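Long-range contacts in putative GGDEF domain protein (PDB 7E6G), which probably catalyses the condensation of two GTP molecules into cyclic di-GMP with release of diphosphate, as a magnesium-dependent diguanylate cyclase: residues A[135-140]-A[183-188]; A[156-161]-A[210-215]; A[168-173]-A[201-206]; A[220-225]-A[254-259]. All blocks are in the same frame, centred on the assembly; numbering follows the deposited sequence.

Overall arrangement
Contact 1 is a buried pairing of neighbouring strands within the five-stranded sheet of the GGDEF domain, and contact 4 extends the same sheet through the neighbouring strands 134-140 and 223-229; their centres lie about 12 Å apart. Both rest on backbone hydrogen bonds, and their polar ends reach the metal and phosphates of the nucleotide. Contacts 2 and 3 are less buried than contact 1 and rely on side chains: a valine cluster with one arginine-carbonyl bond in contact 2, and a glutamate laid across an arginine's carbon chain, beside a leucine-valine touch, at the surface in contact 3. Helix 193-208 links contact 3 to both sheet contacts, through V203 on L186 and R204 on V225. D156 of contact 2 reads the guanine.

Contact 1. Residues A[135-140]-A[183-188]. With MG (magnesium ion), chain G; G2P (phosphomethylphosphonic acid guanylate ester), chain H.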
# COMPACT_ATOMS: atom_id res chain seq x y z
N LEU A 135 -22.23 -37.66 -23.22
CA LEU A 135 -21.28 -37.31 -24.26
C LEU A 135 -21.99 -37.44 -25.60
O LEU A 135 -22.56 -38.50 -25.90
CB LEU A 135 -20.09 -38.26 -24.19
CG LEU A 135 -18.66 -37.75 -24.27
CD1 LEU A 135 -18.46 -36.62 -23.26
CD2 LEU A 135 -17.75 -38.92 -23.98
N ALA A 136 -21.96 -36.39 -26.40
CA ALA A 136 -22.51 -36.43 -27.76
C ALA A 136 -21.40 -36.07 -28.74
O ALA A 136 -20.80 -35.01 -28.64
CB ALA A 136 -23.70 -35.49 -27.89
N MET A 137 -21.09 -36.96 -29.67
CA MET A 137 -20.06 -36.71 -30.66
C MET A 137 -20.70 -36.53 -32.03
O MET A 137 -21.42 -37.41 -32.52
CB MET A 137 -19.02 -37.83 -30.69
CG MET A 137 -17.70 -37.41 -31.37
SD MET A 137 -16.52 -38.77 -31.42
CE MET A 137 -15.88 -38.73 -29.73
N LEU A 138 -20.42 -35.40 -32.64
CA LEU A 138 -21.11 -34.91 -33.82
C LEU A 138 -20.09 -34.82 -34.95
O LEU A 138 -18.98 -34.36 -34.74
CB LEU A 138 -21.72 -33.55 -33.48
CG LEU A 138 -22.79 -32.86 -34.32
CD1 LEU A 138 -23.98 -32.49 -33.45
CD2 LEU A 138 -22.18 -31.62 -34.97
N ASP A 139 -20.46 -35.29 -36.14
CA ASP A 139 -19.57 -35.30 -37.30
C ASP A 139 -20.36 -34.79 -38.50
O ASP A 139 -21.44 -35.31 -38.78
CB ASP A 139 -19.02 -36.70 -37.56
CG ASP A 139 -18.10 -36.78 -38.79
OD1 ASP A 139 -18.51 -36.36 -39.91
OD2 ASP A 139 -16.97 -37.29 -38.66
N VAL A 140 -19.80 -33.80 -39.21
CA VAL A 140 -20.52 -33.16 -40.30
C VAL A 140 -20.64 -34.11 -41.49
O VAL A 140 -19.67 -34.77 -41.90
CB VAL A 140 -19.83 -31.85 -40.69
CG1 VAL A 140 -20.58 -31.17 -41.84
CG2 VAL A 140 -19.77 -30.92 -39.49
N GLU A 183 -15.47 -32.48 -36.46
CA GLU A 183 -16.11 -33.21 -35.38
C GLU A 183 -16.20 -32.31 -34.16
O GLU A 183 -15.30 -31.50 -33.90
CB GLU A 183 -15.34 -34.49 -35.02
CG GLU A 183 -15.27 -35.51 -36.12
CD GLU A 183 -14.03 -36.39 -35.99
OE1 GLU A 183 -12.89 -35.87 -36.15
OE2 GLU A 183 -14.18 -37.60 -35.71
N PHE A 184 -17.28 -32.47 -33.40
CA PHE A 184 -17.51 -31.71 -32.18
C PHE A 184 -17.90 -32.66 -31.07
O PHE A 184 -18.61 -33.65 -31.29
CB PHE A 184 -18.61 -30.66 -32.37
CG PHE A 184 -18.32 -29.61 -33.42
CD1 PHE A 184 -18.64 -29.83 -34.76
CD2 PHE A 184 -17.76 -28.38 -33.07
CE1 PHE A 184 -18.40 -28.87 -35.71
CE2 PHE A 184 -17.51 -27.41 -34.03
CZ PHE A 184 -17.83 -27.66 -35.35
N LEU A 185 -17.45 -32.37 -29.86
CA LEU A 185 -17.78 -33.17 -28.69
C LEU A 185 -18.59 -32.31 -27.74
O LEU A 185 -18.11 -31.27 -27.27
CB LEU A 185 -16.52 -33.71 -28.02
CG LEU A 185 -16.83 -34.70 -26.90
CD1 LEU A 185 -17.66 -35.88 -27.40
CD2 LEU A 185 -15.55 -35.21 -26.26
N LEU A 186 -19.82 -32.72 -27.49
CA LEU A 186 -20.68 -32.09 -26.50
C LEU A 186 -20.52 -32.86 -25.19
O LEU A 186 -20.66 -34.09 -25.17
CB LEU A 186 -22.14 -32.12 -26.98
CG LEU A 186 -22.68 -31.01 -27.91
CD1 LEU A 186 -21.73 -30.63 -29.06
CD2 LEU A 186 -24.04 -31.41 -28.48
N LEU A 187 -20.20 -32.15 -24.12
CA LEU A 187 -20.21 -32.70 -22.78
C LEU A 187 -21.33 -32.04 -21.99
O LEU A 187 -21.33 -30.82 -21.78
CB LEU A 187 -18.87 -32.49 -22.08
CG LEU A 187 -18.86 -32.90 -20.61
CD1 LEU A 187 -18.70 -34.38 -20.47
CD2 LEU A 187 -17.72 -32.20 -19.91
N LEU A 188 -22.31 -32.84 -21.58
CA LEU A 188 -23.35 -32.33 -20.70
C LEU A 188 -23.09 -32.85 -19.30
O LEU A 188 -23.35 -34.03 -19.01
CB LEU A 188 -24.75 -32.73 -21.18
CG LEU A 188 -25.03 -32.61 -22.67
CD1 LEU A 188 -26.52 -32.81 -22.93
CD2 LEU A 188 -24.57 -31.27 -23.18
MG MG G . -17.62 -35.78 -42.01
PG G2P H . -18.98 -38.11 -44.05
O1G G2P H . -19.08 -38.11 -42.74
O2G G2P H . -20.07 -37.69 -44.63
O3G G2P H . -18.48 -39.23 -44.58
O3B G2P H . -17.88 -37.06 -44.20
PB G2P H . -17.13 -36.21 -45.28
O1B G2P H . -17.36 -35.00 -44.85
O2B G2P H . -17.45 -36.45 -46.55
C3A G2P H . -15.42 -36.50 -45.26
PA G2P H . -14.47 -36.58 -43.93
O1A G2P H . -14.12 -37.81 -44.48
O2A G2P H . -15.61 -36.40 -43.06
O5' G2P H . -13.86 -35.38 -44.56
C5' G2P H . -14.04 -34.05 -44.06
C4' G2P H . -13.14 -33.07 -44.73
O4' G2P H . -12.87 -32.25 -43.75
C3' G2P H . -11.84 -33.63 -44.90
O3' G2P H . -11.59 -33.69 -46.25
C2' G2P H . -11.00 -32.63 -44.21
O2' G2P H . -9.83 -32.29 -44.82
C1' G2P H . -11.87 -31.51 -44.19
N9 G2P H . -11.51 -30.56 -43.20
C8 G2P H . -10.92 -30.96 -42.12
N7 G2P H . -10.66 -29.96 -41.35
C5 G2P H . -11.09 -28.91 -41.90
C6 G2P H . -11.09 -27.66 -41.52
O6 G2P H . -10.63 -27.28 -40.49
N1 G2P H . -11.65 -26.72 -42.34
C2 G2P H . -12.16 -27.11 -43.51
N2 G2P H . -12.66 -26.25 -44.23
N3 G2P H . -12.12 -28.39 -43.86
C4 G2P H . -11.62 -29.29 -43.06
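A136-L186 and L138-F184 are the two hydrogen-bonded pairs of this antiparallel ladder, alternating with the non-hydrogen-bonded pairs L135-L187, M137-L185 and D139-E183. Four backbone bonds result, the shortest from L186 N to A136 O at 2.7 Å, and all have N-H...O angles of at least 161°. The segment directions differ by 163°, consistent with nearly antiparallel strands. CA-H...O contacts from residues of the non-hydrogen-bonded pairs supplement the bonding, as from E183 CA to L138 O at 3.2 Å.

Apolar packing divides by sheet face. On one, L135 CD1 meets L187 CD1 at 3.6 Å, while L185 CD1 lies 3.8 Å from L135 CG and also approaches CB and CE of M137. On the other, A136 CB touches L186 CB, and L138 CD2 approaches F184 CD1 obliquely at 4.0 Å.

The polar end is a metal site. D139 holds CG anti to its backbone N (chi1 178°); its OD1 binds magnesium at 2.4 Å, joined by V140 O, E182 and two nucleotide oxygens. OD1 also accepts a hydrogen bond from K251 NZ. D139 OD2 lies 4.1 Å from E183 OE2, a like-charge approach probably eased by R213 of the second subunit, which forms salt bridges with both.

Helices 112-128 and 236-252 cover the face of L135, M137 and L185, whereas helix 152-168 packs on L138 and F184; strand 223-229 flanks 135-140 and strand 175-178 flanks 183-188.

Contact 2. Residues A[156-161]-A[210-215]; sequences DRVLVE and LAVRVG. With G2P (phosphomethylphosphonic acid guanylate ester), chain H.
V212 overlaps the helical segment 156-161 with both of its methyl groups, CG1 turned to V158 and R157, CG2 to E161. CG1 is anti to the backbone N (chi1 180°) and lies 4.1 Å from V158 CG2, while also approaching R157 NH1. CG2 is 3.7 Å from E161 CB and equally near E161 CG, showing that the glutamate meets the valine through its aliphatic part. Its carboxylate has a separate partner, forming a salt bridge with R164. L210 CD2 extends the apolar patch, 4.0 Å from E161 CB, and also lies close to the backbone carbonyl of E161.

R157 supplies the polar link. Its chain bends at chi2 and chi3, and NH2 donates to R213 O with an N-H...O angle of 154°. The modelled separation of 2.5 Å is very short, a value that carries little weight at this resolution. The carbonyl oxygen sits at the guanidinium edge, near its plane, and V214 CG2 approaches the same group obliquely, 3.9 Å from NH2.

At the start of the segment, D156 serves the nucleotide instead of the strand. Its OD1 accepts from both N1 and N2 of the guanine base, with the N1 to OD1 distance 2.7 Å. One oxygen therefore receives both donors on the base edge, an arrangement consistent with guanine recognition.

Strand 212-214 pairs with strand 217-219 in a small antiparallel hairpin laid against helix 152-168, while helix 143-150 adds F143 and V146 around V158 and W150 beside V214.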
# COMPACT_ATOMS: atom_id res chain seq x y z
N ASP A 156 -14.92 -23.30 -43.61
CA ASP A 156 -14.53 -22.74 -42.32
C ASP A 156 -15.64 -21.86 -41.77
O ASP A 156 -15.99 -21.93 -40.58
CB ASP A 156 -13.24 -21.93 -42.46
CG ASP A 156 -11.96 -22.80 -42.43
OD1 ASP A 156 -12.04 -24.05 -42.31
OD2 ASP A 156 -10.86 -22.20 -42.54
N ARG A 157 -16.21 -21.01 -42.63
CA ARG A 157 -17.38 -20.25 -42.24
C ARG A 157 -18.49 -21.17 -41.77
O ARG A 157 -19.15 -20.91 -40.75
CB ARG A 157 -17.84 -19.37 -43.40
CG ARG A 157 -16.81 -18.29 -43.66
CD ARG A 157 -17.44 -16.94 -43.76
NE ARG A 157 -18.08 -16.81 -45.06
CZ ARG A 157 -19.39 -16.72 -45.25
NH1 ARG A 157 -20.24 -16.73 -44.22
NH2 ARG A 157 -19.85 -16.62 -46.49
N VAL A 158 -18.69 -22.27 -42.49
CA VAL A 158 -19.72 -23.23 -42.11
C VAL A 158 -19.47 -23.77 -40.70
O VAL A 158 -20.39 -23.84 -39.88
CB VAL A 158 -19.79 -24.37 -43.15
CG1 VAL A 158 -20.54 -25.57 -42.59
CG2 VAL A 158 -20.47 -23.87 -44.40
N LEU A 159 -18.23 -24.14 -40.41
CA LEU A 159 -17.90 -24.66 -39.09
C LEU A 159 -18.10 -23.60 -38.01
O LEU A 159 -18.57 -23.92 -36.91
CB LEU A 159 -16.45 -25.17 -39.08
CG LEU A 159 -16.21 -26.45 -39.86
CD1 LEU A 159 -14.75 -26.80 -39.82
CD2 LEU A 159 -17.04 -27.59 -39.28
N VAL A 160 -17.75 -22.35 -38.29
CA VAL A 160 -18.01 -21.29 -37.32
C VAL A 160 -19.51 -21.20 -37.04
O VAL A 160 -19.94 -21.09 -35.89
CB VAL A 160 -17.45 -19.93 -37.79
CG1 VAL A 160 -18.05 -18.78 -36.99
CG2 VAL A 160 -15.93 -19.89 -37.69
N GLU A 161 -20.32 -21.25 -38.09
CA GLU A 161 -21.76 -21.11 -37.89
C GLU A 161 -22.34 -22.29 -37.14
O GLU A 161 -23.27 -22.14 -36.33
CB GLU A 161 -22.44 -20.94 -39.24
CG GLU A 161 -22.21 -19.59 -39.85
CD GLU A 161 -23.03 -18.53 -39.18
OE1 GLU A 161 -24.16 -18.27 -39.67
OE2 GLU A 161 -22.54 -17.95 -38.17
N LEU A 210 -29.62 -24.12 -40.09
CA LEU A 210 -28.59 -23.16 -40.47
C LEU A 210 -28.57 -22.97 -41.98
O LEU A 210 -28.71 -23.92 -42.76
CB LEU A 210 -27.24 -23.68 -40.00
CG LEU A 210 -26.24 -22.73 -39.41
CD1 LEU A 210 -26.93 -21.65 -38.58
CD2 LEU A 210 -25.33 -23.59 -38.58
N ALA A 211 -28.34 -21.73 -42.40
CA ALA A 211 -28.17 -21.42 -43.82
C ALA A 211 -26.99 -20.46 -43.89
O ALA A 211 -27.13 -19.28 -43.56
CB ALA A 211 -29.43 -20.84 -44.44
N VAL A 212 -25.84 -20.96 -44.33
CA VAL A 212 -24.63 -20.14 -44.42
C VAL A 212 -24.55 -19.56 -45.83
O VAL A 212 -24.46 -20.30 -46.81
CB VAL A 212 -23.38 -20.96 -44.07
CG1 VAL A 212 -22.13 -20.14 -44.17
CG2 VAL A 212 -23.50 -21.55 -42.69
N ARG A 213 -24.60 -18.24 -45.95
CA ARG A 213 -24.55 -17.63 -47.27
C ARG A 213 -23.12 -17.59 -47.77
O ARG A 213 -22.23 -17.10 -47.07
CB ARG A 213 -25.13 -16.23 -47.23
CG ARG A 213 -26.57 -16.24 -46.81
CD ARG A 213 -27.16 -14.87 -46.77
NE ARG A 213 -28.57 -14.99 -46.43
CZ ARG A 213 -29.53 -15.12 -47.34
NH1 ARG A 213 -29.20 -15.10 -48.63
NH2 ARG A 213 -30.80 -15.24 -46.96
N VAL A 214 -22.90 -18.12 -48.97
CA VAL A 214 -21.66 -17.98 -49.71
C VAL A 214 -22.05 -17.42 -51.06
O VAL A 214 -22.60 -18.14 -51.90
CB VAL A 214 -20.91 -19.30 -49.88
CG1 VAL A 214 -19.67 -19.05 -50.70
CG2 VAL A 214 -20.54 -19.87 -48.52
N GLY A 215 -21.73 -16.15 -51.28
CA GLY A 215 -22.15 -15.44 -52.45
C GLY A 215 -23.59 -15.73 -52.83
O GLY A 215 -24.55 -15.40 -52.14
PG G2P H . -18.98 -38.11 -44.05
O1G G2P H . -19.08 -38.11 -42.74
O2G G2P H . -20.07 -37.69 -44.63
O3G G2P H . -18.48 -39.23 -44.58
O3B G2P H . -17.88 -37.06 -44.20
PB G2P H . -17.13 -36.21 -45.28
O1B G2P H . -17.36 -35.00 -44.85
O2B G2P H . -17.45 -36.45 -46.55
C3A G2P H . -15.42 -36.50 -45.26
PA G2P H . -14.47 -36.58 -43.93
O1A G2P H . -14.12 -37.81 -44.48
O2A G2P H . -15.61 -36.40 -43.06
O5' G2P H . -13.86 -35.38 -44.56
C5' G2P H . -14.04 -34.05 -44.06
C4' G2P H . -13.14 -33.07 -44.73
O4' G2P H . -12.87 -32.25 -43.75
C3' G2P H . -11.84 -33.63 -44.90
O3' G2P H . -11.59 -33.69 -46.25
C2' G2P H . -11.00 -32.63 -44.21
O2' G2P H . -9.83 -32.29 -44.82
C1' G2P H . -11.87 -31.51 -44.19
N9 G2P H . -11.51 -30.56 -43.20
C8 G2P H . -10.92 -30.96 -42.12
N7 G2P H . -10.66 -29.96 -41.35
C5 G2P H . -11.09 -28.91 -41.90
C6 G2P H . -11.09 -27.66 -41.52
O6 G2P H . -10.63 -27.28 -40.49
N1 G2P H . -11.65 -26.72 -42.34
C2 G2P H . -12.16 -27.11 -43.51
N2 G2P H . -12.66 -26.25 -44.23
N3 G2P H . -12.12 -28.39 -43.86
C4 G2P H . -11.62 -29.29 -43.06

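Contact 3. Residues A[168-173]-A[201-206]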
# COMPACT_ATOMS: atom_id res chain seq x y z
N SER A 168 -25.61 -21.89 -28.93
CA SER A 168 -26.83 -21.16 -28.58
C SER A 168 -27.93 -22.04 -27.99
O SER A 168 -28.81 -21.51 -27.31
CB SER A 168 -27.38 -20.43 -29.80
OG SER A 168 -28.26 -19.40 -29.38
N GLU A 169 -27.93 -23.35 -28.24
CA GLU A 169 -28.96 -24.23 -27.69
C GLU A 169 -28.49 -25.02 -26.48
O GLU A 169 -29.22 -25.92 -26.04
CB GLU A 169 -29.46 -25.22 -28.75
CG GLU A 169 -30.07 -24.60 -30.00
CD GLU A 169 -31.34 -23.79 -29.74
OE1 GLU A 169 -31.45 -22.70 -30.36
OE2 GLU A 169 -32.21 -24.25 -28.95
N LEU A 170 -27.30 -24.75 -25.96
CA LEU A 170 -26.76 -25.49 -24.83
C LEU A 170 -27.00 -24.73 -23.52
O LEU A 170 -27.08 -23.50 -23.50
CB LEU A 170 -25.27 -25.74 -25.02
CG LEU A 170 -24.88 -26.74 -26.11
CD1 LEU A 170 -23.38 -26.91 -26.09
CD2 LEU A 170 -25.57 -28.06 -25.86
N ARG A 171 -27.11 -25.48 -22.42
CA ARG A 171 -27.23 -24.86 -21.12
C ARG A 171 -25.88 -24.28 -20.71
O ARG A 171 -24.85 -24.52 -21.35
CB ARG A 171 -27.75 -25.86 -20.08
CG ARG A 171 -29.10 -26.47 -20.42
CD ARG A 171 -28.97 -27.92 -20.83
NE ARG A 171 -28.94 -28.84 -19.69
CZ ARG A 171 -28.26 -29.98 -19.66
NH1 ARG A 171 -28.32 -30.77 -18.59
NH2 ARG A 171 -27.52 -30.35 -20.69
N GLU A 172 -25.87 -23.49 -19.63
CA GLU A 172 -24.71 -22.63 -19.40
C GLU A 172 -23.48 -23.42 -18.96
O GLU A 172 -22.36 -22.99 -19.23
CB GLU A 172 -25.07 -21.53 -18.39
CG GLU A 172 -24.79 -21.86 -16.93
CD GLU A 172 -25.19 -20.72 -16.00
OE1 GLU A 172 -24.29 -19.96 -15.56
OE2 GLU A 172 -26.40 -20.58 -15.72
N TYR A 173 -23.66 -24.58 -18.34
CA TYR A 173 -22.51 -25.38 -17.91
C TYR A 173 -22.17 -26.51 -18.88
O TYR A 173 -21.15 -27.17 -18.69
CB TYR A 173 -22.74 -25.94 -16.50
CG TYR A 173 -22.68 -24.86 -15.46
CD1 TYR A 173 -21.48 -24.23 -15.17
CD2 TYR A 173 -23.82 -24.43 -14.79
CE1 TYR A 173 -21.40 -23.22 -14.23
CE2 TYR A 173 -23.76 -23.42 -13.85
CZ TYR A 173 -22.54 -22.81 -13.57
OH TYR A 173 -22.46 -21.80 -12.63
N GLU A 201 -31.74 -32.75 -29.23
CA GLU A 201 -32.60 -32.54 -30.39
C GLU A 201 -32.68 -31.07 -30.76
O GLU A 201 -32.80 -30.73 -31.94
CB GLU A 201 -33.99 -33.12 -30.13
CG GLU A 201 -34.09 -34.63 -30.37
CD GLU A 201 -33.39 -35.11 -31.65
OE1 GLU A 201 -33.80 -34.71 -32.77
OE2 GLU A 201 -32.42 -35.90 -31.54
N ARG A 202 -32.58 -30.17 -29.78
CA ARG A 202 -32.57 -28.75 -30.10
C ARG A 202 -31.26 -28.35 -30.77
O ARG A 202 -31.24 -27.50 -31.67
CB ARG A 202 -32.80 -27.92 -28.85
CG ARG A 202 -34.24 -27.49 -28.70
CD ARG A 202 -34.42 -26.56 -27.53
NE ARG A 202 -34.45 -27.31 -26.28
CZ ARG A 202 -33.49 -27.27 -25.37
NH1 ARG A 202 -32.42 -26.50 -25.58
NH2 ARG A 202 -33.60 -27.99 -24.27
N VAL A 203 -30.15 -28.95 -30.35
CA VAL A 203 -28.87 -28.74 -31.01
C VAL A 203 -28.93 -29.18 -32.46
O VAL A 203 -28.43 -28.49 -33.37
CB VAL A 203 -27.78 -29.49 -30.23
CG1 VAL A 203 -26.48 -29.50 -31.01
CG2 VAL A 203 -27.63 -28.84 -28.87
N ARG A 204 -29.54 -30.34 -32.71
CA ARG A 204 -29.61 -30.82 -34.08
C ARG A 204 -30.56 -30.00 -34.92
O ARG A 204 -30.29 -29.76 -36.09
CB ARG A 204 -29.98 -32.30 -34.11
CG ARG A 204 -29.14 -33.09 -33.15
CD ARG A 204 -29.09 -34.54 -33.50
NE ARG A 204 -30.38 -35.08 -33.91
CZ ARG A 204 -30.58 -35.67 -35.07
NH1 ARG A 204 -31.79 -36.14 -35.37
NH2 ARG A 204 -29.58 -35.79 -35.94
N ASP A 205 -31.67 -29.52 -34.34
CA ASP A 205 -32.49 -28.56 -35.07
C ASP A 205 -31.67 -27.32 -35.40
O ASP A 205 -31.72 -26.80 -36.52
CB ASP A 205 -33.73 -28.17 -34.25
CG ASP A 205 -34.67 -29.34 -33.99
OD1 ASP A 205 -34.47 -30.45 -34.56
OD2 ASP A 205 -35.62 -29.15 -33.18
N SER A 206 -30.89 -26.84 -34.43
CA SER A 206 -30.08 -25.65 -34.64
C SER A 206 -29.20 -25.82 -35.86
O SER A 206 -29.20 -24.98 -36.77
CB SER A 206 -29.24 -25.38 -33.39
OG SER A 206 -29.02 -24.00 -33.25
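E169 lies against R202, V203 and S206, its conformation determining which parts meet. CG is anti to the carbonyl carbon (chi1 -60°), and the chain bends at chi2 (-64°). CG lies 3.5 Å from S206 OG, and CB is 4.1 Å from V203 CG2. The carboxylate OE2 rests beside the aliphatic portion of R202, 3.5 Å from its CD and close to CB and CG.

R202 crosses E169 at about a right angle, with its chain bent at chi3. The carboxylate and guanidinium planes are turned 60° apart, and E169 OE2 remains 4.1 Å from R202 NH1, too far apart for a salt bridge. Attraction between these opposite charges may still contribute. The backbone E169 O lies near the guanidinium plane at its edge, 3.3 Å from R202 NH1.

The apolar component is L170 CD2 against V203 CG2 at 3.7 Å. S206 OG has its polar partner in A165 O, to which it is hydrogen-bonded.

The segment 168-173 links helix 152-168 to strand 175-178. L170 also touches V199, so this surface contact packs the connecting segment on helix 193-208, whose V203 continues inward onto L186 of strand 183-188.

Contact 4. Residues A[220-225]-A[254-259]. With G2P (phosphomethylphosphonic acid guanylate ester), chain H.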
# COMPACT_ATOMS: atom_id res chain seq x y z
N SER A 220 -26.71 -25.52 -46.62
CA SER A 220 -27.26 -26.24 -45.49
C SER A 220 -26.53 -27.57 -45.34
O SER A 220 -25.99 -28.12 -46.31
CB SER A 220 -28.75 -26.49 -45.65
OG SER A 220 -29.47 -25.28 -45.44
N VAL A 221 -26.48 -28.07 -44.11
CA VAL A 221 -25.71 -29.26 -43.79
C VAL A 221 -26.50 -30.11 -42.81
O VAL A 221 -27.46 -29.67 -42.18
CB VAL A 221 -24.34 -28.93 -43.19
CG1 VAL A 221 -23.50 -28.15 -44.19
CG2 VAL A 221 -24.53 -28.15 -41.90
N THR A 222 -26.08 -31.36 -42.70
CA THR A 222 -26.55 -32.23 -41.65
C THR A 222 -25.34 -32.75 -40.89
O THR A 222 -24.20 -32.70 -41.38
CB THR A 222 -27.37 -33.39 -42.20
OG1 THR A 222 -26.57 -34.11 -43.14
CG2 THR A 222 -28.66 -32.89 -42.87
N ALA A 223 -25.59 -33.26 -39.69
CA ALA A 223 -24.56 -33.92 -38.91
C ALA A 223 -25.07 -35.26 -38.43
O ALA A 223 -26.25 -35.40 -38.08
CB ALA A 223 -24.15 -33.07 -37.70
N SER A 224 -24.18 -36.25 -38.41
CA SER A 224 -24.43 -37.47 -37.66
C SER A 224 -23.98 -37.25 -36.23
O SER A 224 -23.10 -36.42 -35.97
CB SER A 224 -23.67 -38.64 -38.29
OG SER A 224 -24.09 -38.85 -39.62
N VAL A 225 -24.60 -37.95 -35.29
CA VAL A 225 -24.19 -37.81 -33.89
C VAL A 225 -24.43 -39.10 -33.13
O VAL A 225 -25.48 -39.74 -33.27
CB VAL A 225 -24.86 -36.59 -33.21
CG1 VAL A 225 -26.31 -36.57 -33.49
CG2 VAL A 225 -24.58 -36.59 -31.69
N GLY A 254 -27.08 -44.14 -42.45
CA GLY A 254 -27.66 -43.20 -43.39
C GLY A 254 -27.55 -41.70 -43.16
O GLY A 254 -28.08 -40.93 -43.97
N ARG A 255 -26.90 -41.25 -42.09
CA ARG A 255 -26.63 -39.82 -41.91
C ARG A 255 -27.85 -38.95 -41.58
O ARG A 255 -28.99 -39.39 -41.74
CB ARG A 255 -25.90 -39.27 -43.14
CG ARG A 255 -24.58 -40.00 -43.36
CD ARG A 255 -23.75 -39.44 -44.50
NE ARG A 255 -22.36 -39.90 -44.46
CZ ARG A 255 -21.93 -41.10 -44.89
NH1 ARG A 255 -22.79 -41.99 -45.38
NH2 ARG A 255 -20.63 -41.40 -44.81
N ASP A 256 -27.61 -37.73 -41.08
CA ASP A 256 -28.63 -36.95 -40.38
C ASP A 256 -29.33 -37.80 -39.32
O ASP A 256 -30.51 -37.62 -39.03
CB ASP A 256 -29.66 -36.36 -41.35
CG ASP A 256 -30.39 -35.13 -40.78
OD1 ASP A 256 -30.07 -34.68 -39.63
OD2 ASP A 256 -31.29 -34.61 -41.50
N LYS A 257 -28.59 -38.73 -38.72
CA LYS A 257 -29.09 -39.66 -37.72
C LYS A 257 -28.39 -39.38 -36.40
O LYS A 257 -27.32 -38.78 -36.35
CB LYS A 257 -28.87 -41.12 -38.13
CG LYS A 257 -30.11 -41.86 -38.56
CD LYS A 257 -30.41 -41.64 -40.03
CE LYS A 257 -31.84 -42.04 -40.41
NZ LYS A 257 -32.14 -43.48 -40.06
N CYS A 258 -29.01 -39.86 -35.32
CA CYS A 258 -28.46 -39.70 -33.98
C CYS A 258 -28.75 -40.99 -33.22
O CYS A 258 -29.89 -41.24 -32.84
CB CYS A 258 -29.06 -38.50 -33.29
SG CYS A 258 -28.66 -38.39 -31.55
N VAL A 259 -27.73 -41.82 -33.02
CA VAL A 259 -27.93 -43.10 -32.35
C VAL A 259 -27.40 -43.02 -30.93
O VAL A 259 -26.36 -42.42 -30.65
CB VAL A 259 -27.31 -44.27 -33.13
CG1 VAL A 259 -27.57 -44.12 -34.59
CG2 VAL A 259 -25.86 -44.38 -32.83
PG G2P H . -18.98 -38.11 -44.05
O1G G2P H . -19.08 -38.11 -42.74
O2G G2P H . -20.07 -37.69 -44.63
O3G G2P H . -18.48 -39.23 -44.58
O3B G2P H . -17.88 -37.06 -44.20
PB G2P H . -17.13 -36.21 -45.28
O1B G2P H . -17.36 -35.00 -44.85
O2B G2P H . -17.45 -36.45 -46.55
C3A G2P H . -15.42 -36.50 -45.26
PA G2P H . -14.47 -36.58 -43.93
O1A G2P H . -14.12 -37.81 -44.48
O2A G2P H . -15.61 -36.40 -43.06
O5' G2P H . -13.86 -35.38 -44.56
C5' G2P H . -14.04 -34.05 -44.06
C4' G2P H . -13.14 -33.07 -44.73
O4' G2P H . -12.87 -32.25 -43.75
C3' G2P H . -11.84 -33.63 -44.90
O3' G2P H . -11.59 -33.69 -46.25
C2' G2P H . -11.00 -32.63 -44.21
O2' G2P H . -9.83 -32.29 -44.82
C1' G2P H . -11.87 -31.51 -44.19
N9 G2P H . -11.51 -30.56 -43.20
C8 G2P H . -10.92 -30.96 -42.12
N7 G2P H . -10.66 -29.96 -41.35
C5 G2P H . -11.09 -28.91 -41.90
C6 G2P H . -11.09 -27.66 -41.52
O6 G2P H . -10.63 -27.28 -40.49
N1 G2P H . -11.65 -26.72 -42.34
C2 G2P H . -12.16 -27.11 -43.51
N2 G2P H . -12.66 -26.25 -44.23
N3 G2P H . -12.12 -28.39 -43.86
C4 G2P H . -11.62 -29.29 -43.06
O HOH W 1 -28.33 -32.51 -38.62
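V225 carries CG1 between its backbone N and carbonyl carbon (chi1 47°), directing that methyl to C258, where it meets CB at 3.4 Å. C258 SG, anti to its own backbone N (chi1 170°), is thereby brought close to the same methyl. Two backbone bonds bracket this parallel pair: V225 N donates to K257 O at 3.0 Å, and V259 N donates to V225 O at 3.1 Å. The C=O...N angle of 164° at V225 O places the latter donor nearly in line with the carbonyl. C258 CA also makes a CA-H...O contact with V225 O.

The pairing closes a beta-alpha-beta unit of the GGDEF domain, strand 223-229, helix 236-252 and strand 258-260, with the last strand at the sheet edge within this chain. Helix 193-208 covers V225 and C258 through R204.

Before the strands pair, T222 and D256 cross at about a right angle; T222 CG2 lies 3.4 Å from D256 OD2. A water accepts from A223 N and donates to D256 OD1, bridging the segments, while R208 forms a salt bridge with D256. The D141 carboxylate is hydrogen-bonded to the hydroxyls of T222 and S224 and to D256 N, tying both segments to the loop after strand 134-140. R255, extended from CG to NE, reaches the terminal phosphate: NE donates to O2G at 3.2 Å and NH2 to O3G at 3.1 Å.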